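Aminotransferase class-III (Ochrobactrum anthropi, PDB 5GHG) probably transfers amino groups between amines or amino acids and carbonyl compounds, as an omega-transaminase working through a pyridoxal-phosphate cofactor, held here in its pyridoxamine form. Local coordinates at residues B[239-244]-B[274-279]; B[183-188]-B[373-378]; B[262-265]-B[270-273]. The protein carries 1 engineered substitution. All coordinates share one frame; numbering follows the deposited sequence.

The three contacts illustrate closure of one fold at successive ranges. Contact 2 ties 183-188 to 373-378 and spans the longest separation; contact 1, 239-244 with 274-279, lies within that span, and contact 3, 262-265 with 270-273, within contact 1. Contacts 1 and 3 share helix 272-275, have centres 13 Å apart and are linked by a probable Met278 N to Ser273 O hydrogen bond. Contacts 1 and 2, centres 15 Å apart, touch through Tyr240 on Pro184; contacts 2 and 3, centres 18 Å apart, do not touch. Contacts 1 and 3 pack on strands 219-224, 254-258 and 282-285 of the cofactor-carrying sheet, while contact 2 joins that region to edge strand 371-377 of a second sheet.

Contact 1: B[239-244]-B[274-279]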
loop_
_atom_site.group_PDB
_atom_site.type_symbol
_atom_site.label_atom_id
_atom_site.label_comp_id
_atom_site.label_asym_id
_atom_site.label_seq_id
_atom_site.Cartn_x
_atom_site.Cartn_y
_atom_site.Cartn_z
ATOM N N THR B 239 17.921 15.514 -25.361
ATOM C CA THR B 239 17.627 14.575 -26.432
ATOM C C THR B 239 17.397 13.154 -25.931
ATOM O O THR B 239 16.995 12.292 -26.721
ATOM C CB THR B 239 18.700 14.537 -27.554
ATOM O OG1 THR B 239 19.891 13.880 -27.101
ATOM C CG2 THR B 239 19.022 15.957 -28.036
ATOM N N TYR B 240 17.609 12.879 -24.642
ATOM C CA TYR B 240 17.423 11.522 -24.134
ATOM C C TYR B 240 16.015 11.003 -24.412
ATOM O O TYR B 240 15.836 9.924 -24.998
ATOM C CB TYR B 240 17.694 11.488 -22.628
ATOM C CG TYR B 240 17.344 10.174 -21.962
ATOM C CD1 TYR B 240 18.245 9.111 -21.966
ATOM C CD2 TYR B 240 16.125 10.004 -21.311
ATOM C CE1 TYR B 240 17.960 7.932 -21.330
ATOM C CE2 TYR B 240 15.823 8.807 -20.647
ATOM C CZ TYR B 240 16.737 7.777 -20.665
ATOM O OH TYR B 240 16.478 6.570 -20.041
ATOM N N TRP B 241 15.002 11.732 -23.973
ATOM C CA TRP B 241 13.653 11.206 -24.082
ATOM C C TRP B 241 13.191 11.087 -25.530
ATOM O O TRP B 241 12.432 10.169 -25.873
ATOM C CB TRP B 241 12.679 12.033 -23.244
ATOM C CG TRP B 241 12.685 11.583 -21.796
ATOM C CD1 TRP B 241 13.117 12.284 -20.710
ATOM C CD2 TRP B 241 12.270 10.301 -21.304
ATOM N NE1 TRP B 241 12.983 11.528 -19.570
ATOM C CE2 TRP B 241 12.467 10.305 -19.910
ATOM C CE3 TRP B 241 11.750 9.156 -21.909
ATOM C CZ2 TRP B 241 12.145 9.202 -19.100
ATOM C CZ3 TRP B 241 11.420 8.055 -21.089
ATOM C CH2 TRP B 241 11.635 8.092 -19.719
ATOM N N GLU B 242 13.654 11.980 -26.401
ATOM C CA GLU B 242 13.340 11.859 -27.821
ATOM C C GLU B 242 13.959 10.589 -28.409
ATOM O O GLU B 242 13.287 9.813 -29.084
ATOM C CB GLU B 242 13.819 13.098 -28.576
ATOM C CG GLU B 242 13.697 12.996 -30.071
ATOM C CD GLU B 242 14.372 14.155 -30.807
ATOM O OE1 GLU B 242 14.632 14.016 -32.018
ATOM O OE2 GLU B 242 14.636 15.201 -30.179
ATOM N N LYS B 243 15.240 10.356 -28.124
ATOM C CA LYS B 243 15.915 9.182 -28.657
ATOM C C LYS B 243 15.387 7.898 -28.048
ATOM O O LYS B 243 15.247 6.891 -28.750
ATOM C CB LYS B 243 17.423 9.314 -28.467
ATOM C CG LYS B 243 18.003 10.536 -29.172
ATOM C CD LYS B 243 19.456 10.821 -28.782
ATOM C CE LYS B 243 20.035 11.953 -29.664
ATOM N NZ LYS B 243 21.308 12.513 -29.131
ATOM N N VAL B 244 15.069 7.905 -26.748
ATOM C CA VAL B 244 14.497 6.707 -26.126
ATOM C C VAL B 244 13.146 6.375 -26.763
ATOM O O VAL B 244 12.870 5.209 -27.109
ATOM C CB VAL B 244 14.384 6.871 -24.599
ATOM C CG1 VAL B 244 13.490 5.767 -23.979
ATOM C CG2 VAL B 244 15.767 6.818 -23.974
ATOM N N GLN B 274 5.155 16.728 -19.900
ATOM C CA GLN B 274 5.119 17.920 -20.752
ATOM C C GLN B 274 6.479 18.582 -20.792
ATOM O O GLN B 274 6.958 18.965 -21.869
ATOM C CB GLN B 274 4.055 18.900 -20.268
ATOM C CG GLN B 274 2.671 18.275 -20.209
ATOM C CD GLN B 274 1.668 19.116 -19.420
ATOM O OE1 GLN B 274 1.826 19.330 -18.214
ATOM N NE2 GLN B 274 0.614 19.556 -20.093
ATOM N N THR B 275 7.142 18.682 -19.630
ATOM C CA THR B 275 8.454 19.312 -19.567
ATOM C C THR B 275 9.453 18.628 -20.484
ATOM O O THR B 275 10.296 19.288 -21.097
ATOM C CB THR B 275 8.980 19.320 -18.126
ATOM O OG1 THR B 275 8.049 20.002 -17.292
ATOM C CG2 THR B 275 10.326 20.028 -18.037
ATOM N N PHE B 276 9.387 17.304 -20.582
ATOM C CA PHE B 276 10.360 16.532 -21.334
ATOM C C PHE B 276 9.809 15.960 -22.637
ATOM O O PHE B 276 10.462 15.142 -23.261
ATOM C CB PHE B 276 10.934 15.433 -20.445
ATOM C CG PHE B 276 11.807 15.971 -19.350
ATOM C CD1 PHE B 276 13.131 16.309 -19.607
ATOM C CD2 PHE B 276 11.292 16.227 -18.093
ATOM C CE1 PHE B 276 13.930 16.844 -18.604
ATOM C CE2 PHE B 276 12.098 16.764 -17.091
ATOM C CZ PHE B 276 13.399 17.065 -17.349
ATOM N N ASP B 277 8.631 16.410 -23.061
ATOM C CA ASP B 277 7.999 15.963 -24.298
ATOM C C ASP B 277 7.917 14.435 -24.373
ATOM O O ASP B 277 8.304 13.809 -25.363
ATOM C CB ASP B 277 8.729 16.526 -25.530
ATOM C CG ASP B 277 7.860 16.426 -26.798
ATOM O OD1 ASP B 277 6.606 16.476 -26.680
ATOM O OD2 ASP B 277 8.414 16.280 -27.903
ATOM N N MET B 278 7.392 13.839 -23.315
ATOM C CA MET B 278 7.127 12.407 -23.266
ATOM C C MET B 278 5.676 12.147 -23.628
ATOM O O MET B 278 4.783 12.924 -23.269
ATOM C CB MET B 278 7.427 11.849 -21.877
ATOM C CG MET B 278 8.885 11.917 -21.507
ATOM S SD MET B 278 9.166 11.784 -19.727
ATOM C CE MET B 278 8.631 10.106 -19.400
ATOM N N LYS B 279 5.441 11.032 -24.322
ATOM C CA LYS B 279 4.113 10.653 -24.791
ATOM C C LYS B 279 3.795 9.275 -24.227
ATOM O O LYS B 279 3.797 8.281 -24.946
ATOM C CB LYS B 279 4.047 10.669 -26.326
ATOM C CG LYS B 279 4.259 12.064 -26.891
ATOM C CD LYS B 279 4.007 12.134 -28.393
ATOM C CE LYS B 279 4.099 13.585 -28.883
ATOM N NZ LYS B 279 4.283 13.662 -30.366
#
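The CG of Met278 lies anti to its carbonyl carbon (chi1 -66°), and a bend at chi3 (66°) brings the end of the chain over the indole of Trp241, laying sulfur and methyl together across one face. The two parts of the ring system are met by different atoms. Met278 SD sits 3.7 Å from the centroid of the five-membered ring of Trp241, almost on its normal, a Met-aromatic contact, and Met278 CE stands 3.6 Å from the centroid of the six-membered ring of Trp241 as a CH-pi contact. The opposite face of the indole is covered by the ring of Tyr240, through CE2, so the indole is sandwiched. Helix 272-275 ends in a Schellman motif: Asp277, with positive phi, is its C-prime residue, Asp277 N bonding to Gln274 O and Met278 N to Ser273 O, after which the chain leaves the helix and Met278 lies against Trp241 of helix 240-250. Phe276 adds a second, smaller approach, its CB lying 3.8 Å from Trp241 CD1. The two rings meet obliquely, their planes 57° apart. Trp241 NE1 gives a weak hydrogen bond to Pro226 O, while Trp241 also packs on Phe222 and Leu255 of the neighbouring strands 219-224 and 254-258.

Contact 2: B[183-188]-B[373-378]; sequences CPHFYR and EVRGVG
His185 and Glu373 carry the polar part of this contact, a His-carboxylate hydrogen bond. His185 NE2 donates to Glu373 OE1 over 2.9 Å in a nearly straight bond (169°), received by the syn lone pair, with imidazole and carboxylate close to coplanar. The imidazole reaches the strand because the CG of His185 lies opposite its backbone N (chi1 -171°). A salt bridge within the strand uses the same oxygen: Arg375 NH1 lies 2.7 Å from Glu373 OE1, on the anti side and somewhat out of the carboxylate plane. The guanidinium of Arg375 turns one face to His185 NE2, but that approach is not a hydrogen bond. Water forms the third link, accepting from Tyr187 N at 3.0 Å and donating to Glu373 OE2 at 2.7 Å. Apolar contact comes from Glu373 CB, centred over one face of the Tyr187 ring at 4.0 Å from its centroid, a CH-pi arrangement. Were Glu373 replaced by an alanine, His185 NE2 would probably lose its acceptor and Arg375 one of its carboxylate partners. Glu384 of strand 380-385 supplies salt bridges to both Arg188 and Arg375. Through His185 at its N-cap and Tyr187 in its first turn, helix 186-189 is joined to strand 371-377, an edge strand of its sheet within this chain. With a histidine and an arginine both donating to one oxygen, the negative charge of Glu373 is likely to be stabilised and its proton affinity lowered.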
loop_
_atom_site.group_PDB
_atom_site.type_symbol
_atom_site.label_atom_id
_atom_site.label_comp_id
_atom_site.label_asym_id
_atom_site.label_seq_id
_atom_site.Cartn_x
_atom_site.Cartn_y
_atom_site.Cartn_z
ATOM N N CYS B 183 21.476 4.323 -16.015
ATOM C CA CYS B 183 21.029 5.580 -15.408
ATOM C C CYS B 183 21.457 6.764 -16.283
ATOM O O CYS B 183 22.647 6.896 -16.577
ATOM C CB CYS B 183 21.620 5.747 -14.016
ATOM S SG CYS B 183 21.174 7.335 -13.278
ATOM N N PRO B 184 20.521 7.672 -16.674
ATOM C CA PRO B 184 20.891 8.817 -17.523
ATOM C C PRO B 184 21.471 9.986 -16.741
ATOM O O PRO B 184 20.966 11.105 -16.790
ATOM C CB PRO B 184 19.564 9.162 -18.219
ATOM C CG PRO B 184 18.518 8.740 -17.263
ATOM C CD PRO B 184 19.061 7.583 -16.468
ATOM N N HIS B 185 22.554 9.734 -16.001
ATOM C CA HIS B 185 23.200 10.764 -15.182
ATOM C C HIS B 185 24.555 11.111 -15.794
ATOM O O HIS B 185 25.545 10.422 -15.552
ATOM C CB HIS B 185 23.378 10.315 -13.734
ATOM C CG HIS B 185 23.829 11.427 -12.824
ATOM N ND1 HIS B 185 24.297 11.203 -11.554
ATOM C CD2 HIS B 185 23.891 12.766 -13.016
ATOM C CE1 HIS B 185 24.613 12.353 -10.993
ATOM N NE2 HIS B 185 24.375 13.317 -11.857
ATOM N N PHE B 186 24.591 12.192 -16.570
ATOM C CA PHE B 186 25.782 12.517 -17.355
ATOM C C PHE B 186 27.003 12.735 -16.456
ATOM O O PHE B 186 28.101 12.245 -16.748
ATOM C CB PHE B 186 25.495 13.742 -18.219
ATOM C CG PHE B 186 26.645 14.171 -19.082
ATOM C CD1 PHE B 186 27.226 13.293 -19.978
ATOM C CD2 PHE B 186 27.114 15.481 -19.019
ATOM C CE1 PHE B 186 28.284 13.695 -20.792
ATOM C CE2 PHE B 186 28.174 15.896 -19.837
ATOM C CZ PHE B 186 28.758 14.989 -20.721
ATOM N N TYR B 187 26.820 13.448 -15.348
ATOM C CA TYR B 187 27.930 13.727 -14.438
ATOM C C TYR B 187 28.587 12.455 -13.918
ATOM O O TYR B 187 29.803 12.420 -13.706
ATOM C CB TYR B 187 27.412 14.587 -13.270
ATOM C CG TYR B 187 28.443 14.907 -12.201
ATOM C CD1 TYR B 187 29.485 15.790 -12.460
ATOM C CD2 TYR B 187 28.342 14.368 -10.925
ATOM C CE1 TYR B 187 30.424 16.105 -11.474
ATOM C CE2 TYR B 187 29.272 14.677 -9.937
ATOM C CZ TYR B 187 30.306 15.544 -10.216
ATOM O OH TYR B 187 31.232 15.853 -9.251
ATOM N N ARG B 188 27.800 11.418 -13.661
ATOM C CA ARG B 188 28.344 10.177 -13.108
ATOM C C ARG B 188 28.594 9.084 -14.145
ATOM O O ARG B 188 29.279 8.114 -13.845
ATOM C CB ARG B 188 27.405 9.628 -12.021
ATOM C CG ARG B 188 27.503 10.377 -10.677
ATOM C CD ARG B 188 28.830 10.080 -9.998
ATOM N NE ARG B 188 29.120 10.995 -8.899
ATOM C CZ ARG B 188 30.316 11.089 -8.303
ATOM N NH1 ARG B 188 31.311 10.318 -8.709
ATOM N NH2 ARG B 188 30.518 11.956 -7.323
ATOM N N GLU B 373 28.251 19.102 -8.555
ATOM C CA GLU B 373 27.248 19.415 -9.581
ATOM C C GLU B 373 26.015 19.996 -8.936
ATOM O O GLU B 373 25.575 19.533 -7.875
ATOM C CB GLU B 373 26.836 18.142 -10.356
ATOM C CG GLU B 373 25.752 18.404 -11.405
ATOM C CD GLU B 373 25.357 17.157 -12.194
ATOM O OE1 GLU B 373 25.112 16.097 -11.573
ATOM O OE2 GLU B 373 25.301 17.224 -13.430
ATOM N N VAL B 374 25.430 20.989 -9.594
ATOM C CA VAL B 374 24.069 21.424 -9.313
ATOM C C VAL B 374 23.218 21.002 -10.503
ATOM O O VAL B 374 23.564 21.297 -11.643
ATOM C CB VAL B 374 24.003 22.948 -9.080
ATOM C CG1 VAL B 374 22.568 23.392 -8.834
ATOM C CG2 VAL B 374 24.932 23.342 -7.931
ATOM N N ARG B 375 22.119 20.298 -10.238
ATOM C CA ARG B 375 21.198 19.867 -11.281
ATOM C C ARG B 375 19.757 20.074 -10.810
ATOM O O ARG B 375 19.481 20.103 -9.612
ATOM C CB ARG B 375 21.441 18.397 -11.650
ATOM C CG ARG B 375 21.472 17.448 -10.460
ATOM C CD ARG B 375 21.828 16.024 -10.892
ATOM N NE ARG B 375 21.781 15.094 -9.743
ATOM C CZ ARG B 375 22.831 14.728 -9.022
ATOM N NH1 ARG B 375 24.039 15.221 -9.293
ATOM N NH2 ARG B 375 22.680 13.907 -8.003
ATOM N N GLY B 376 18.837 20.227 -11.755
ATOM C CA GLY B 376 17.454 20.447 -11.397
ATOM C C GLY B 376 16.673 21.130 -12.506
ATOM O O GLY B 376 17.228 21.722 -13.429
ATOM N N VAL B 377 15.349 21.028 -12.404
ATOM C CA VAL B 377 14.416 21.729 -13.276
ATOM C C VAL B 377 13.207 22.119 -12.442
ATOM O O VAL B 377 12.867 21.441 -11.474
ATOM C CB VAL B 377 13.980 20.881 -14.498
ATOM C CG1 VAL B 377 13.295 19.617 -14.063
ATOM C CG2 VAL B 377 13.059 21.681 -15.404
ATOM N N GLY B 378 12.557 23.217 -12.812
ATOM C CA GLY B 378 11.376 23.624 -12.082
ATOM C C GLY B 378 11.710 23.782 -10.608
ATOM O O GLY B 378 12.698 24.430 -10.238
HETATM O O HOH W 1 24.441 15.338 -15.121
#

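Contact 3: B[262-265]-B[270-273]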
loop_
_atom_site.group_PDB
_atom_site.type_symbol
_atom_site.label_atom_id
_atom_site.label_comp_id
_atom_site.label_asym_id
_atom_site.label_seq_id
_atom_site.Cartn_x
_atom_site.Cartn_y
_atom_site.Cartn_z
ATOM N N CYS B 262 6.905 13.963 -10.190
ATOM C CA CYS B 262 6.866 15.107 -11.105
ATOM C C CYS B 262 5.468 15.677 -11.283
ATOM O O CYS B 262 5.330 16.808 -11.769
ATOM C CB CYS B 262 7.456 14.699 -12.466
ATOM S SG CYS B 262 9.218 14.209 -12.348
ATOM N N GLY B 263 4.428 14.939 -10.922
ATOM C CA GLY B 263 3.075 15.353 -11.254
ATOM C C GLY B 263 2.618 16.561 -10.455
ATOM O O GLY B 263 3.062 16.803 -9.323
ATOM N N PHE B 264 1.735 17.339 -11.075
ATOM C CA PHE B 264 1.030 18.460 -10.454
ATOM C C PHE B 264 1.944 19.630 -10.126
ATOM O O PHE B 264 1.834 20.235 -9.068
ATOM C CB PHE B 264 0.235 17.973 -9.234
ATOM C CG PHE B 264 -0.685 16.827 -9.565
ATOM C CD1 PHE B 264 -1.829 17.048 -10.322
ATOM C CD2 PHE B 264 -0.364 15.528 -9.221
ATOM C CE1 PHE B 264 -2.660 15.977 -10.678
ATOM C CE2 PHE B 264 -1.177 14.460 -9.567
ATOM C CZ PHE B 264 -2.324 14.685 -10.300
ATOM N N GLY B 265 2.824 19.987 -11.066
ATOM C CA GLY B 265 3.523 21.269 -11.042
ATOM C C GLY B 265 4.978 21.248 -10.614
ATOM O O GLY B 265 5.629 22.291 -10.649
ATOM N N LEU B 270 2.496 21.235 -15.461
ATOM C CA LEU B 270 1.626 20.357 -14.703
ATOM C C LEU B 270 2.256 18.966 -14.530
ATOM O O LEU B 270 2.305 18.431 -13.419
ATOM C CB LEU B 270 0.251 20.258 -15.364
ATOM C CG LEU B 270 -0.831 19.552 -14.538
ATOM C CD1 LEU B 270 -1.041 20.256 -13.198
ATOM C CD2 LEU B 270 -2.157 19.448 -15.304
ATOM N N PHE B 271 2.792 18.395 -15.619
ATOM C CA PHE B 271 3.405 17.070 -15.593
ATOM C C PHE B 271 4.810 17.092 -16.174
ATOM O O PHE B 271 5.101 17.840 -17.119
ATOM C CB PHE B 271 2.547 16.040 -16.355
ATOM C CG PHE B 271 1.273 15.686 -15.663
ATOM C CD1 PHE B 271 1.286 14.808 -14.586
ATOM C CD2 PHE B 271 0.066 16.235 -16.061
ATOM C CE1 PHE B 271 0.111 14.488 -13.912
ATOM C CE2 PHE B 271 -1.114 15.907 -15.405
ATOM C CZ PHE B 271 -1.085 15.039 -14.325
ATOM N N GLY B 272 5.685 16.266 -15.611
ATOM C CA GLY B 272 7.024 16.132 -16.148
ATOM C C GLY B 272 7.017 15.643 -17.585
ATOM O O GLY B 272 7.945 15.926 -18.351
ATOM N N SER B 273 5.978 14.910 -17.967
ATOM C CA SER B 273 5.866 14.460 -19.348
ATOM C C SER B 273 5.796 15.640 -20.312
ATOM O O SER B 273 6.310 15.561 -21.434
ATOM C CB SER B 273 4.643 13.563 -19.513
ATOM O OG SER B 273 4.883 12.284 -18.964
#
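Leu270 O is the polar centre of this turn-like contact, reaching across to the backbone of Phe264 and Gly265. Gly265 N donates to Leu270 O over 2.9 Å in the sounder of two hydrogen bonds, with an N-H...O angle of 147° and the donor tilted from the carbonyl plane. Phe264 N is nearer, at 2.6 Å from Leu270 O, yet its angle of 117° makes that bond weak. Other polar atoms find partners nearby: Gly263 O accepts from Gln288 NE2, and Phe271 N, at the N-cap position, donates to Gln274 OE1. The carboxylate of Glu259 serves the start of helix 272-275, OE1 receiving Gly272 N and OE2 receiving Ser273 OG. Glycine suits two of the sites sterically: a CB on Gly272 would clash with Cys262 CB, and the backbone angles of Gly265 would jam one against the preceding carbonyl oxygen. Phe271, its CG anti to the carbonyl carbon (chi1 -71°), directs CZ at the face of Phe264, with ring centroids 5.3 Å apart in an edge-to-face pair. Leu270 CD1 comes to 3.9 Å from Phe264 CA. The loop, between strand 254-258 and helix 272-275, follows Val260 and Ile261 of the cofactor pocket, and the side chain of Cys262 is about 7 Å from the bound pyridoxamine phosphate. Around it, Phe264 and Leu270 pack on Met104 of helix 93-104, and both phenylalanines lean on Met285 of strand 282-285.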